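PDB 1OFU: cell division inhibitor SulA from Pseudomonas aeruginosa, which inhibits cell division in the SOS response, probably by binding FtsZ in a 1:1 ratio and so preventing the polymerization that builds the Z ring. Local coordinates for residues 1-11 against 110-119; 39-50 against 62-71. All blocks are in the same frame, centred on the assembly; numbering follows the deposited sequence.

Interaction 1. Residues 1-11 against 110-119; sequences PAAFSELSLSG and QAQSLNIRLG
Strands 4-10 and 112-118 form a parallel beta pair at one margin of the chain's own five-stranded sheet, F4 lying beside S113, E6 beside N115 and S8 beside R117 on one face. Their axes approach to 4.6 Å at 20°. Bonding alternates as parallel pairing requires: N115 uses its N on S5 O and its O on L7 N, the latter at 2.8 Å, and R117 likewise bridges L7 and L9. E6 extends with CG anti to its N (chi1 -179°), placing the carboxylate beside two partners. N115 ND2 reaches the anti lone pair of E6 OE2 at 3.1 Å. R117 NH2 meets E6 OE1 at 3.2 Å from above the carboxylate plane, with the carboxylate and guanidinium planes 76° apart. N115 ND2 also bonds L91 O, and R99 of helix 96-109 makes a second salt bridge to E6 OE1, which probably stabilises the anion. On the other face, L9 CD1 lies 3.8 Å from L118 CD2. E6 to S10 also pair antiparallel with a second subunit, carrying the sheet across the interface. Just before strand 4-10, the bent Q112 side chain clasps P1 to A3: Q112 OE1 accepts from A3 N (3.0 Å) and NE2 donates to P1 O (3.1 Å).

Interaction 2. Residues 39-50 against 62-71; sequences IAPPASLTHEWL and LLQAKDNAAA
L62 makes the largest share of this contact, its two methyls meeting different parts of 39-50. CG stands anti to the backbone N (chi1 -168°), sending CD1 to the H47 ring, 3.3 Å from NE2, and to L50 CD1 at 3.8 Å, while CD2 packs against P41 CD at 3.8 Å. Next to it, A40 N donates to L63 O at 2.8 Å, almost straight (169°), the last link of the parallel pair formed by I39 and L63. A40 has a positive phi of 48°, which turns the chain off the strand and brings A40 CB against A65 CB (3.9 Å) and A71 CB (4.0 Å). I39 CG2 reaches the backbone of A71. Behind this shell both helix starts are N-capped: T46 OG1 accepts from W49 N at 3.0 Å, steadying the turn that bears H47 and L50, and D67 OD1 accepts from A70 N, steadying the one that bears A71. L62 and residues 64-66 belong to FtsZ-binding regions; L62 backbone atoms bond the chain of another protein, on which H47 and L50 also pack. The contact thus closes the beta-alpha-beta unit of strand 35-39, helix 47-52 and strand 60-63, with I39 and L63 lying against L74 of helix 68-80.

Both interactions belong to one parallel sheet, ordered 4-10, 112-118, 84-89, 35-39, 60-63, and each involves one of the chain's outermost strands. Their centres lie about 15 Å apart, on opposite sides of the chain's centre. Interaction 1 joins the two termini of the chain, and interaction 2 falls wholly within the sequence between them, in a local beta-alpha-beta unit. They meet near the C terminus: L118 CD1 packs on P42 CG at 4.2 Å. In this assembly strand 4-10 continues the sheet antiparallel into a second copy of the protein, while 62-71 at the other margin carries part of the FtsZ-binding regions, so the two contacts face different partners.

Interaction 1. Residues 1-11 against 110-119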
ATOM      1  N   PRO D   1     -15.935   5.919 -12.555  1.00 68.01           N
ATOM      2  CA  PRO D   1     -16.488   7.258 -12.874  1.00 67.85           C
ATOM      3  C   PRO D   1     -15.943   8.341 -11.942  1.00 67.24           C
ATOM      4  O   PRO D   1     -15.975   8.192 -10.719  1.00 66.72           O
ATOM      5  CB  PRO D   1     -18.002   7.155 -12.744  1.00 67.97           C
ATOM      6  CG  PRO D   1     -18.138   6.006 -11.744  1.00 67.24           C
ATOM      7  CD  PRO D   1     -17.027   5.019 -12.144  1.00 67.29           C
ATOM      8  N   ALA D   2     -15.441   9.424 -12.532  1.00 64.42           N
ATOM      9  CA  ALA D   2     -14.896  10.538 -11.765  1.00 62.58           C
ATOM     10  C   ALA D   2     -15.979  11.053 -10.827  1.00 62.06           C
ATOM     11  O   ALA D   2     -17.107  11.307 -11.255  1.00 63.73           O
ATOM     12  CB  ALA D   2     -14.439  11.650 -12.706  1.00 58.63           C
ATOM     13  N   ALA D   3     -15.642  11.205  -9.551  1.00 59.71           N
ATOM     14  CA  ALA D   3     -16.619  11.682  -8.580  1.00 56.56           C
ATOM     15  C   ALA D   3     -15.999  12.106  -7.253  1.00 52.97           C
ATOM     16  O   ALA D   3     -14.781  12.219  -7.124  1.00 50.12           O
ATOM     17  CB  ALA D   3     -17.673  10.602  -8.339  1.00 58.96           C
ATOM     18  N   PHE D   4     -16.866  12.331  -6.270  1.00 47.54           N
ATOM     19  CA  PHE D   4     -16.463  12.748  -4.938  1.00 43.15           C
ATOM     20  C   PHE D   4     -16.565  11.594  -3.949  1.00 43.13           C
ATOM     21  O   PHE D   4     -17.550  10.859  -3.933  1.00 43.80           O
ATOM     22  CB  PHE D   4     -17.357  13.895  -4.458  1.00 41.80           C
ATOM     23  CG  PHE D   4     -17.099  14.323  -3.038  1.00 41.05           C
ATOM     24  CD1 PHE D   4     -16.117  15.267  -2.747  1.00 40.96           C
ATOM     25  CD2 PHE D   4     -17.839  13.779  -1.989  1.00 39.72           C
ATOM     26  CE1 PHE D   4     -15.874  15.669  -1.431  1.00 38.54           C
ATOM     27  CE2 PHE D   4     -17.605  14.171  -0.664  1.00 39.06           C
ATOM     28  CZ  PHE D   4     -16.623  15.119  -0.387  1.00 41.85           C
ATOM     29  N   SER D   5     -15.535  11.447  -3.128  1.00 39.20           N
ATOM     30  CA  SER D   5     -15.494  10.425  -2.099  1.00 37.49           C
ATOM     31  C   SER D   5     -15.007  11.133  -0.845  1.00 39.32           C
ATOM     32  O   SER D   5     -14.420  12.219  -0.915  1.00 40.31           O
ATOM     33  CB  SER D   5     -14.512   9.316  -2.466  1.00 36.12           C
ATOM     34  OG  SER D   5     -14.852   8.710  -3.698  1.00 39.73           O
ATOM     35  N   GLU D   6     -15.265  10.538   0.308  1.00 36.40           N
ATOM     36  CA  GLU D   6     -14.810  11.139   1.541  1.00 37.15           C
ATOM     37  C   GLU D   6     -14.351  10.057   2.490  1.00 36.89           C
ATOM     38  O   GLU D   6     -15.019   9.034   2.663  1.00 34.25           O
ATOM     39  CB  GLU D   6     -15.907  11.975   2.193  1.00 38.52           C
ATOM     40  CG  GLU D   6     -15.446  12.642   3.480  1.00 47.64           C
ATOM     41  CD  GLU D   6     -16.446  13.651   4.010  1.00 54.48           C
ATOM     42  OE1 GLU D   6     -17.560  13.244   4.397  1.00 59.91           O
ATOM     43  OE2 GLU D   6     -16.114  14.856   4.037  1.00 57.80           O
ATOM     44  N   LEU D   7     -13.184  10.285   3.079  1.00 34.12           N
ATOM     45  CA  LEU D   7     -12.610   9.346   4.016  1.00 35.09           C
ATOM     46  C   LEU D   7     -12.470  10.014   5.367  1.00 37.64           C
ATOM     47  O   LEU D   7     -11.900  11.107   5.484  1.00 39.20           O
ATOM     48  CB  LEU D   7     -11.249   8.869   3.509  1.00 37.85           C
ATOM     49  CG  LEU D   7     -10.521   7.874   4.417  1.00 46.10           C
ATOM     50  CD1 LEU D   7      -9.612   7.000   3.587  1.00 49.06           C
ATOM     51  CD2 LEU D   7      -9.738   8.614   5.476  1.00 46.92           C
ATOM     52  N   SER D   8     -13.012   9.364   6.390  1.00 36.34           N
ATOM     53  CA  SER D   8     -12.936   9.892   7.740  1.00 38.02           C
ATOM     54  C   SER D   8     -12.196   8.900   8.617  1.00 39.41           C
ATOM     55  O   SER D   8     -12.411   7.693   8.524  1.00 39.69           O
ATOM     56  CB  SER D   8     -14.337  10.123   8.287  1.00 41.81           C
ATOM     57  OG  SER D   8     -15.114  10.846   7.352  1.00 50.14           O
ATOM     58  N   LEU D   9     -11.308   9.415   9.457  1.00 37.13           N
ATOM     59  CA  LEU D   9     -10.532   8.584  10.360  1.00 36.45           C
ATOM     60  C   LEU D   9     -10.686   9.145  11.762  1.00 39.03           C
ATOM     61  O   LEU D   9     -10.457  10.336  11.993  1.00 38.68           O
ATOM     62  CB  LEU D   9      -9.060   8.598   9.963  1.00 35.42           C
ATOM     63  CG  LEU D   9      -8.671   7.862   8.681  1.00 39.08           C
ATOM     64  CD1 LEU D   9      -7.253   8.248   8.288  1.00 40.03           C
ATOM     65  CD2 LEU D   9      -8.782   6.356   8.901  1.00 40.98           C
ATOM     66  N   SER D  10     -11.090   8.287  12.690  1.00 36.23           N
ATOM     67  CA  SER D  10     -11.283   8.690  14.072  1.00 37.44           C
ATOM     68  C   SER D  10     -10.460   7.793  14.981  1.00 37.25           C
ATOM     69  O   SER D  10     -10.365   6.589  14.761  1.00 38.14           O
ATOM     70  CB  SER D  10     -12.761   8.591  14.441  1.00 38.65           C
ATOM     71  OG  SER D  10     -12.943   8.823  15.824  1.00 54.71           O
ATOM     72  N   GLY D  11      -9.865   8.392  16.000  1.00 38.76           N
ATOM     73  CA  GLY D  11      -9.038   7.651  16.935  1.00 38.05           C
ATOM     74  C   GLY D  11      -7.884   8.544  17.354  1.00 41.28           C
ATOM     75  O   GLY D  11      -7.939   9.761  17.172  1.00 39.20           O
ATOM     76  N   GLN D 110     -11.981  14.992 -15.339  1.00 50.44           N
ATOM     77  CA  GLN D 110     -11.866  13.542 -15.472  1.00 49.12           C
ATOM     78  C   GLN D 110     -10.947  13.056 -14.363  1.00 46.99           C
ATOM     79  O   GLN D 110     -10.048  12.241 -14.588  1.00 44.36           O
ATOM     80  CB  GLN D 110     -11.269  13.146 -16.826  1.00 54.04           C
ATOM     81  CG  GLN D 110     -12.263  13.085 -17.977  1.00 67.57           C
ATOM     82  CD  GLN D 110     -12.599  14.448 -18.541  1.00 77.65           C
ATOM     83  OE1 GLN D 110     -11.734  15.141 -19.085  1.00 82.58           O
ATOM     84  NE2 GLN D 110     -13.862  14.844 -18.420  1.00 81.41           N
ATOM     85  N   ALA D 111     -11.182  13.566 -13.160  1.00 45.50           N
ATOM     86  CA  ALA D 111     -10.356  13.207 -12.014  1.00 45.89           C
ATOM     87  C   ALA D 111     -11.188  12.857 -10.784  1.00 46.89           C
ATOM     88  O   ALA D 111     -12.411  13.000 -10.784  1.00 48.26           O
ATOM     89  CB  ALA D 111      -9.417  14.356 -11.696  1.00 39.34           C
ATOM     90  N   GLN D 112     -10.508  12.417  -9.729  1.00 47.04           N
ATOM     91  CA  GLN D 112     -11.181  12.042  -8.493  1.00 44.08           C
ATOM     92  C   GLN D 112     -10.991  13.061  -7.384  1.00 43.11           C
ATOM     93  O   GLN D 112      -9.883  13.527  -7.132  1.00 41.76           O
ATOM     94  CB  GLN D 112     -10.675  10.684  -8.001  1.00 43.57           C
ATOM     95  CG  GLN D 112     -11.066   9.495  -8.865  1.00 45.41           C
ATOM     96  CD  GLN D 112     -12.569   9.385  -9.069  1.00 46.79           C
ATOM     97  OE1 GLN D 112     -13.361   9.718  -8.182  1.00 44.31           O
ATOM     98  NE2 GLN D 112     -12.967   8.901 -10.239  1.00 44.29           N
ATOM     99  N   SER D 113     -12.086  13.414  -6.727  1.00 40.61           N
ATOM    100  CA  SER D 113     -12.021  14.349  -5.615  1.00 40.19           C
ATOM    101  C   SER D 113     -12.135  13.507  -4.339  1.00 43.14           C
ATOM    102  O   SER D 113     -13.085  12.738  -4.174  1.00 44.57           O
ATOM    103  CB  SER D 113     -13.169  15.355  -5.696  1.00 37.24           C
ATOM    104  OG  SER D 113     -13.249  16.122  -4.509  1.00 35.67           O
ATOM    105  N   LEU D 114     -11.156  13.634  -3.451  1.00 41.09           N
ATOM    106  CA  LEU D 114     -11.157  12.883  -2.203  1.00 37.25           C
ATOM    107  C   LEU D 114     -10.968  13.823  -1.028  1.00 39.15           C
ATOM    108  O   LEU D 114      -9.952  14.514  -0.931  1.00 37.62           O
ATOM    109  CB  LEU D 114     -10.035  11.835  -2.203  1.00 35.03           C
ATOM    110  CG  LEU D 114      -9.783  11.060  -0.896  1.00 41.09           C
ATOM    111  CD1 LEU D 114     -10.998  10.203  -0.543  1.00 39.44           C
ATOM    112  CD2 LEU D 114      -8.549  10.180  -1.054  1.00 38.94           C
ATOM    113  N   ASN D 115     -11.956  13.865  -0.140  1.00 34.74           N
ATOM    114  CA  ASN D 115     -11.836  14.712   1.025  1.00 34.50           C
ATOM    115  C   ASN D 115     -11.538  13.824   2.215  1.00 37.09           C
ATOM    116  O   ASN D 115     -12.109  12.737   2.353  1.00 34.27           O
ATOM    117  CB  ASN D 115     -13.114  15.500   1.291  1.00 31.90           C
ATOM    118  CG  ASN D 115     -12.889  16.624   2.279  1.00 34.24           C
ATOM    119  OD1 ASN D 115     -12.038  17.484   2.060  1.00 34.60           O
ATOM    120  ND2 ASN D 115     -13.640  16.624   3.379  1.00 34.69           N
ATOM    121  N   ILE D 116     -10.638  14.291   3.069  1.00 31.63           N
ATOM    122  CA  ILE D 116     -10.252  13.543   4.244  1.00 37.16           C
ATOM    123  C   ILE D 116     -10.546  14.337   5.505  1.00 39.64           C
ATOM    124  O   ILE D 116     -10.307  15.541   5.565  1.00 41.30           O
ATOM    125  CB  ILE D 116      -8.754  13.164   4.163  1.00 36.92           C
ATOM    126  CG1 ILE D 116      -8.558  12.224   2.969  1.00 36.53           C
ATOM    127  CG2 ILE D 116      -8.279  12.521   5.480  1.00 27.98           C
ATOM    128  CD1 ILE D 116      -7.130  11.811   2.722  1.00 42.28           C
ATOM    129  N   ARG D 117     -11.088  13.649   6.503  1.00 44.60           N
ATOM    130  CA  ARG D 117     -11.431  14.256   7.781  1.00 46.05           C
ATOM    131  C   ARG D 117     -10.772  13.456   8.889  1.00 46.86           C
ATOM    132  O   ARG D 117     -10.961  12.244   8.979  1.00 45.60           O
ATOM    133  CB  ARG D 117     -12.940  14.233   7.986  1.00 48.26           C
ATOM    134  CG  ARG D 117     -13.726  15.025   6.965  1.00 55.24           C
ATOM    135  CD  ARG D 117     -15.176  14.565   6.937  1.00 66.95           C
ATOM    136  NE  ARG D 117     -15.749  14.443   8.275  1.00 73.04           N
ATOM    137  CZ  ARG D 117     -17.009  14.094   8.522  1.00 79.21           C
ATOM    138  NH1 ARG D 117     -17.440  14.004   9.774  1.00 82.29           N
ATOM    139  NH2 ARG D 117     -17.842  13.840   7.521  1.00 80.18           N
ATOM    140  N   LEU D 118      -9.998  14.135   9.725  1.00 50.90           N
ATOM    141  CA  LEU D 118      -9.319  13.488  10.841  1.00 55.55           C
ATOM    142  C   LEU D 118      -9.932  13.994  12.149  1.00 59.74           C
ATOM    143  O   LEU D 118     -10.547  15.062  12.176  1.00 62.75           O
ATOM    144  CB  LEU D 118      -7.824  13.811  10.801  1.00 53.77           C
ATOM    145  CG  LEU D 118      -7.110  13.479   9.487  1.00 53.61           C
ATOM    146  CD1 LEU D 118      -5.643  13.865   9.587  1.00 50.43           C
ATOM    147  CD2 LEU D 118      -7.249  11.987   9.187  1.00 58.27           C
ATOM    148  N   GLY D 119      -9.771  13.231  13.227  1.00 62.19           N
ATOM    149  CA  GLY D 119     -10.325  13.649  14.504  1.00 65.69           C
ATOM    150  C   GLY D 119     -10.539  12.514  15.489  1.00 68.84           C
ATOM    151  O   GLY D 119     -10.147  11.374  15.178  1.00 70.24           O
ATOM    152  OXT GLY D 119     -11.099  12.760  16.581  1.00 72.06           O
TER
HETATM  153  O   HOH W   1     -13.457  10.232  -5.495  1.00 36.77           O

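Interaction 2. Residues 39-50 against 62-71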
ATOM      1  N   ILE D  39      -4.259  19.279  -1.163  1.00 39.61           N
ATOM      2  CA  ILE D  39      -4.545  20.683  -0.931  1.00 38.43           C
ATOM      3  C   ILE D  39      -4.759  21.077   0.521  1.00 41.91           C
ATOM      4  O   ILE D  39      -5.695  20.619   1.184  1.00 40.64           O
ATOM      5  CB  ILE D  39      -5.745  21.131  -1.779  1.00 42.12           C
ATOM      6  CG1 ILE D  39      -5.358  21.028  -3.259  1.00 43.84           C
ATOM      7  CG2 ILE D  39      -6.169  22.545  -1.391  1.00 41.52           C
ATOM      8  CD1 ILE D  39      -6.347  21.615  -4.218  1.00 53.39           C
ATOM      9  N   ALA D  40      -3.865  21.937   1.002  1.00 40.87           N
ATOM     10  CA  ALA D  40      -3.905  22.444   2.365  1.00 39.78           C
ATOM     11  C   ALA D  40      -4.085  21.349   3.409  1.00 40.37           C
ATOM     12  O   ALA D  40      -5.008  21.402   4.220  1.00 40.17           O
ATOM     13  CB  ALA D  40      -5.020  23.485   2.499  1.00 36.69           C
ATOM     14  N   PRO D  41      -3.210  20.332   3.397  1.00 41.13           N
ATOM     15  CA  PRO D  41      -3.326  19.253   4.382  1.00 40.82           C
ATOM     16  C   PRO D  41      -2.946  19.806   5.751  1.00 41.71           C
ATOM     17  O   PRO D  41      -2.310  20.850   5.842  1.00 43.47           O
ATOM     18  CB  PRO D  41      -2.326  18.224   3.880  1.00 39.43           C
ATOM     19  CG  PRO D  41      -1.255  19.083   3.287  1.00 42.10           C
ATOM     20  CD  PRO D  41      -2.061  20.098   2.504  1.00 40.95           C
ATOM     21  N   PRO D  42      -3.332  19.115   6.832  1.00 42.87           N
ATOM     22  CA  PRO D  42      -2.994  19.599   8.173  1.00 41.03           C
ATOM     23  C   PRO D  42      -1.486  19.696   8.411  1.00 42.42           C
ATOM     24  O   PRO D  42      -0.693  19.008   7.759  1.00 40.57           O
ATOM     25  CB  PRO D  42      -3.677  18.584   9.089  1.00 41.64           C
ATOM     26  CG  PRO D  42      -3.695  17.333   8.259  1.00 41.44           C
ATOM     27  CD  PRO D  42      -4.078  17.846   6.899  1.00 41.98           C
ATOM     28  N   ALA D  43      -1.105  20.559   9.348  1.00 41.09           N
ATOM     29  CA  ALA D  43       0.295  20.797   9.685  1.00 39.78           C
ATOM     30  C   ALA D  43       1.046  19.504   9.934  1.00 39.18           C
ATOM     31  O   ALA D  43       2.251  19.421   9.715  1.00 39.85           O
ATOM     32  CB  ALA D  43       0.386  21.703  10.913  1.00 40.94           C
ATOM     33  N   SER D  44       0.325  18.494  10.398  1.00 36.31           N
ATOM     34  CA  SER D  44       0.916  17.195  10.669  1.00 39.95           C
ATOM     35  C   SER D  44       1.578  16.598   9.419  1.00 39.68           C
ATOM     36  O   SER D  44       2.629  15.965   9.513  1.00 40.38           O
ATOM     37  CB  SER D  44      -0.165  16.241  11.189  1.00 40.86           C
ATOM     38  OG  SER D  44       0.417  15.059  11.697  1.00 52.07           O
ATOM     39  N   LEU D  45       0.961  16.781   8.253  1.00 35.52           N
ATOM     40  CA  LEU D  45       1.531  16.244   7.019  1.00 39.71           C
ATOM     41  C   LEU D  45       2.640  17.122   6.462  1.00 39.05           C
ATOM     42  O   LEU D  45       2.455  17.816   5.467  1.00 40.84           O
ATOM     43  CB  LEU D  45       0.455  16.064   5.942  1.00 37.52           C
ATOM     44  CG  LEU D  45      -0.418  14.815   6.034  1.00 43.96           C
ATOM     45  CD1 LEU D  45      -1.363  14.927   7.220  1.00 40.97           C
ATOM     46  CD2 LEU D  45      -1.196  14.659   4.739  1.00 43.70           C
ATOM     47  N   THR D  46       3.795  17.081   7.110  1.00 43.13           N
ATOM     48  CA  THR D  46       4.944  17.861   6.674  1.00 41.38           C
ATOM     49  C   THR D  46       5.567  17.137   5.497  1.00 43.38           C
ATOM     50  O   THR D  46       5.263  15.968   5.243  1.00 41.22           O
ATOM     51  CB  THR D  46       6.006  17.943   7.775  1.00 42.76           C
ATOM     52  OG1 THR D  46       6.464  16.619   8.082  1.00 41.32           O
ATOM     53  CG2 THR D  46       5.427  18.579   9.037  1.00 41.81           C
ATOM     54  N   HIS D  47       6.444  17.827   4.779  1.00 41.89           N
ATOM     55  CA  HIS D  47       7.114  17.214   3.651  1.00 41.31           C
ATOM     56  C   HIS D  47       7.912  16.012   4.140  1.00 40.55           C
ATOM     57  O   HIS D  47       8.073  15.029   3.416  1.00 41.97           O
ATOM     58  CB  HIS D  47       8.037  18.225   2.962  1.00 40.97           C
ATOM     59  CG  HIS D  47       7.316  19.189   2.071  1.00 41.10           C
ATOM     60  ND1 HIS D  47       7.840  19.629   0.873  1.00 37.52           N
ATOM     61  CD2 HIS D  47       6.117  19.803   2.205  1.00 40.67           C
ATOM     62  CE1 HIS D  47       6.993  20.470   0.308  1.00 36.43           C
ATOM     63  NE2 HIS D  47       5.941  20.594   1.095  1.00 40.91           N
ATOM     64  N   GLU D  48       8.401  16.085   5.374  1.00 39.54           N
ATOM     65  CA  GLU D  48       9.173  14.987   5.940  1.00 42.70           C
ATOM     66  C   GLU D  48       8.308  13.766   6.215  1.00 39.02           C
ATOM     67  O   GLU D  48       8.714  12.636   5.948  1.00 38.99           O
ATOM     68  CB  GLU D  48       9.870  15.421   7.230  1.00 48.92           C
ATOM     69  CG  GLU D  48      11.378  15.507   7.080  1.00 62.26           C
ATOM     70  CD  GLU D  48      11.972  14.251   6.450  1.00 68.82           C
ATOM     71  OE1 GLU D  48      11.859  13.165   7.058  1.00 72.36           O
ATOM     72  OE2 GLU D  48      12.550  14.348   5.345  1.00 70.55           O
ATOM     73  N   TRP D  49       7.115  13.991   6.753  1.00 35.68           N
ATOM     74  CA  TRP D  49       6.218  12.881   7.035  1.00 37.56           C
ATOM     75  C   TRP D  49       5.866  12.191   5.724  1.00 30.31           C
ATOM     76  O   TRP D  49       5.871  10.966   5.640  1.00 36.80           O
ATOM     77  CB  TRP D  49       4.925  13.370   7.701  1.00 36.11           C
ATOM     78  CG  TRP D  49       3.983  12.239   8.042  1.00 39.24           C
ATOM     79  CD1 TRP D  49       3.971  11.500   9.191  1.00 39.54           C
ATOM     80  CD2 TRP D  49       2.959  11.685   7.200  1.00 37.72           C
ATOM     81  NE1 TRP D  49       3.007  10.520   9.118  1.00 38.42           N
ATOM     82  CE2 TRP D  49       2.371  10.611   7.909  1.00 39.75           C
ATOM     83  CE3 TRP D  49       2.486  11.989   5.916  1.00 37.11           C
ATOM     84  CZ2 TRP D  49       1.328   9.840   7.376  1.00 39.57           C
ATOM     85  CZ3 TRP D  49       1.447  11.219   5.384  1.00 39.62           C
ATOM     86  CH2 TRP D  49       0.881  10.158   6.117  1.00 35.38           C
ATOM     87  N   LEU D  50       5.561  12.987   4.704  1.00 32.77           N
ATOM     88  CA  LEU D  50       5.181  12.465   3.394  1.00 34.69           C
ATOM     89  C   LEU D  50       6.280  11.626   2.761  1.00 37.81           C
ATOM     90  O   LEU D  50       6.007  10.605   2.116  1.00 35.08           O
ATOM     91  CB  LEU D  50       4.792  13.620   2.464  1.00 35.09           C
ATOM     92  CG  LEU D  50       3.478  14.305   2.848  1.00 35.33           C
ATOM     93  CD1 LEU D  50       3.291  15.580   2.045  1.00 33.37           C
ATOM     94  CD2 LEU D  50       2.319  13.342   2.615  1.00 33.19           C
ATOM     95  N   LEU D  62       2.004  19.383  -3.504  1.00 40.20           N
ATOM     96  CA  LEU D  62       1.375  19.796  -2.257  1.00 40.39           C
ATOM     97  C   LEU D  62       1.167  21.304  -2.331  1.00 44.81           C
ATOM     98  O   LEU D  62       2.133  22.064  -2.410  1.00 44.16           O
ATOM     99  CB  LEU D  62       2.280  19.433  -1.078  1.00 39.75           C
ATOM    100  CG  LEU D  62       1.736  19.499   0.351  1.00 44.91           C
ATOM    101  CD1 LEU D  62       2.888  19.246   1.313  1.00 47.49           C
ATOM    102  CD2 LEU D  62       1.111  20.853   0.646  1.00 45.40           C
ATOM    103  N   LEU D  63      -0.093  21.734  -2.310  1.00 44.57           N
ATOM    104  CA  LEU D  63      -0.406  23.158  -2.390  1.00 45.29           C
ATOM    105  C   LEU D  63      -0.997  23.666  -1.087  1.00 48.80           C
ATOM    106  O   LEU D  63      -1.699  22.938  -0.386  1.00 48.61           O
ATOM    107  CB  LEU D  63      -1.402  23.420  -3.519  1.00 42.80           C
ATOM    108  CG  LEU D  63      -1.125  22.766  -4.872  1.00 46.93           C
ATOM    109  CD1 LEU D  63      -2.204  23.195  -5.856  1.00 47.96           C
ATOM    110  CD2 LEU D  63       0.258  23.159  -5.380  1.00 51.21           C
ATOM    111  N   GLN D  64      -0.718  24.924  -0.767  1.00 50.50           N
ATOM    112  CA  GLN D  64      -1.242  25.523   0.451  1.00 52.44           C
ATOM    113  C   GLN D  64      -2.382  26.484   0.162  1.00 51.61           C
ATOM    114  O   GLN D  64      -2.580  26.906  -0.978  1.00 51.84           O
ATOM    115  CB  GLN D  64      -0.132  26.252   1.210  1.00 55.61           C
ATOM    116  CG  GLN D  64       0.664  25.355   2.139  1.00 62.33           C
ATOM    117  CD  GLN D  64      -0.239  24.516   3.031  1.00 71.14           C
ATOM    118  OE1 GLN D  64      -1.258  25.001   3.536  1.00 73.72           O
ATOM    119  NE2 GLN D  64       0.133  23.253   3.234  1.00 68.67           N
ATOM    120  N   ALA D  65      -3.132  26.816   1.207  1.00 53.08           N
ATOM    121  CA  ALA D  65      -4.264  27.729   1.114  1.00 53.62           C
ATOM    122  C   ALA D  65      -4.422  28.380   2.482  1.00 54.50           C
ATOM    123  O   ALA D  65      -4.185  27.739   3.503  1.00 53.90           O
ATOM    124  CB  ALA D  65      -5.524  26.966   0.741  1.00 52.15           C
ATOM    125  N   LYS D  66      -4.825  29.648   2.506  1.00 56.10           N
ATOM    126  CA  LYS D  66      -4.977  30.371   3.766  1.00 58.58           C
ATOM    127  C   LYS D  66      -6.110  29.877   4.662  1.00 57.78           C
ATOM    128  O   LYS D  66      -5.980  29.883   5.886  1.00 57.20           O
ATOM    129  CB  LYS D  66      -5.149  31.871   3.503  1.00 61.77           C
ATOM    130  CG  LYS D  66      -6.320  32.229   2.608  1.00 67.56           C
ATOM    131  CD  LYS D  66      -6.520  33.740   2.539  1.00 72.17           C
ATOM    132  CE  LYS D  66      -5.285  34.446   1.988  1.00 75.24           C
ATOM    133  NZ  LYS D  66      -5.486  35.921   1.891  1.00 74.78           N
ATOM    134  N   ASP D  67      -7.222  29.462   4.064  1.00 56.35           N
ATOM    135  CA  ASP D  67      -8.341  28.961   4.853  1.00 56.44           C
ATOM    136  C   ASP D  67      -9.250  28.018   4.075  1.00 55.08           C
ATOM    137  O   ASP D  67      -9.102  27.847   2.864  1.00 53.82           O
ATOM    138  CB  ASP D  67      -9.167  30.119   5.435  1.00 57.72           C
ATOM    139  CG  ASP D  67      -9.758  31.023   4.366  1.00 58.63           C
ATOM    140  OD1 ASP D  67     -10.040  30.537   3.250  1.00 58.79           O
ATOM    141  OD2 ASP D  67      -9.962  32.224   4.653  1.00 59.82           O
ATOM    142  N   ASN D  68     -10.193  27.411   4.789  1.00 55.27           N
ATOM    143  CA  ASN D  68     -11.127  26.462   4.197  1.00 56.29           C
ATOM    144  C   ASN D  68     -11.754  26.957   2.907  1.00 55.22           C
ATOM    145  O   ASN D  68     -11.809  26.225   1.916  1.00 55.59           O
ATOM    146  CB  ASN D  68     -12.218  26.105   5.209  1.00 59.38           C
ATOM    147  CG  ASN D  68     -11.721  25.168   6.288  1.00 62.55           C
ATOM    148  OD1 ASN D  68     -11.507  23.982   6.044  1.00 67.20           O
ATOM    149  ND2 ASN D  68     -11.521  25.697   7.488  1.00 66.89           N
ATOM    150  N   ALA D  69     -12.228  28.198   2.917  1.00 52.88           N
ATOM    151  CA  ALA D  69     -12.846  28.771   1.731  1.00 53.01           C
ATOM    152  C   ALA D  69     -11.845  28.792   0.574  1.00 50.80           C
ATOM    153  O   ALA D  69     -12.198  28.506  -0.572  1.00 49.58           O
ATOM    154  CB  ALA D  69     -13.343  30.182   2.035  1.00 53.38           C
ATOM    155  N   ALA D  70     -10.594  29.125   0.881  1.00 47.68           N
ATOM    156  CA  ALA D  70      -9.548  29.172  -0.138  1.00 49.20           C
ATOM    157  C   ALA D  70      -9.169  27.761  -0.590  1.00 44.16           C
ATOM    158  O   ALA D  70      -8.941  27.513  -1.774  1.00 46.60           O
ATOM    159  CB  ALA D  70      -8.320  29.898   0.403  1.00 47.36           C
ATOM    160  N   ALA D  71      -9.104  26.837   0.358  1.00 42.16           N
ATOM    161  CA  ALA D  71      -8.763  25.459   0.034  1.00 42.42           C
ATOM    162  C   ALA D  71      -9.843  24.855  -0.860  1.00 38.30           C
ATOM    163  O   ALA D  71      -9.549  24.080  -1.768  1.00 39.70           O
ATOM    164  CB  ALA D  71      -8.616  24.645   1.315  1.00 42.20           C
TER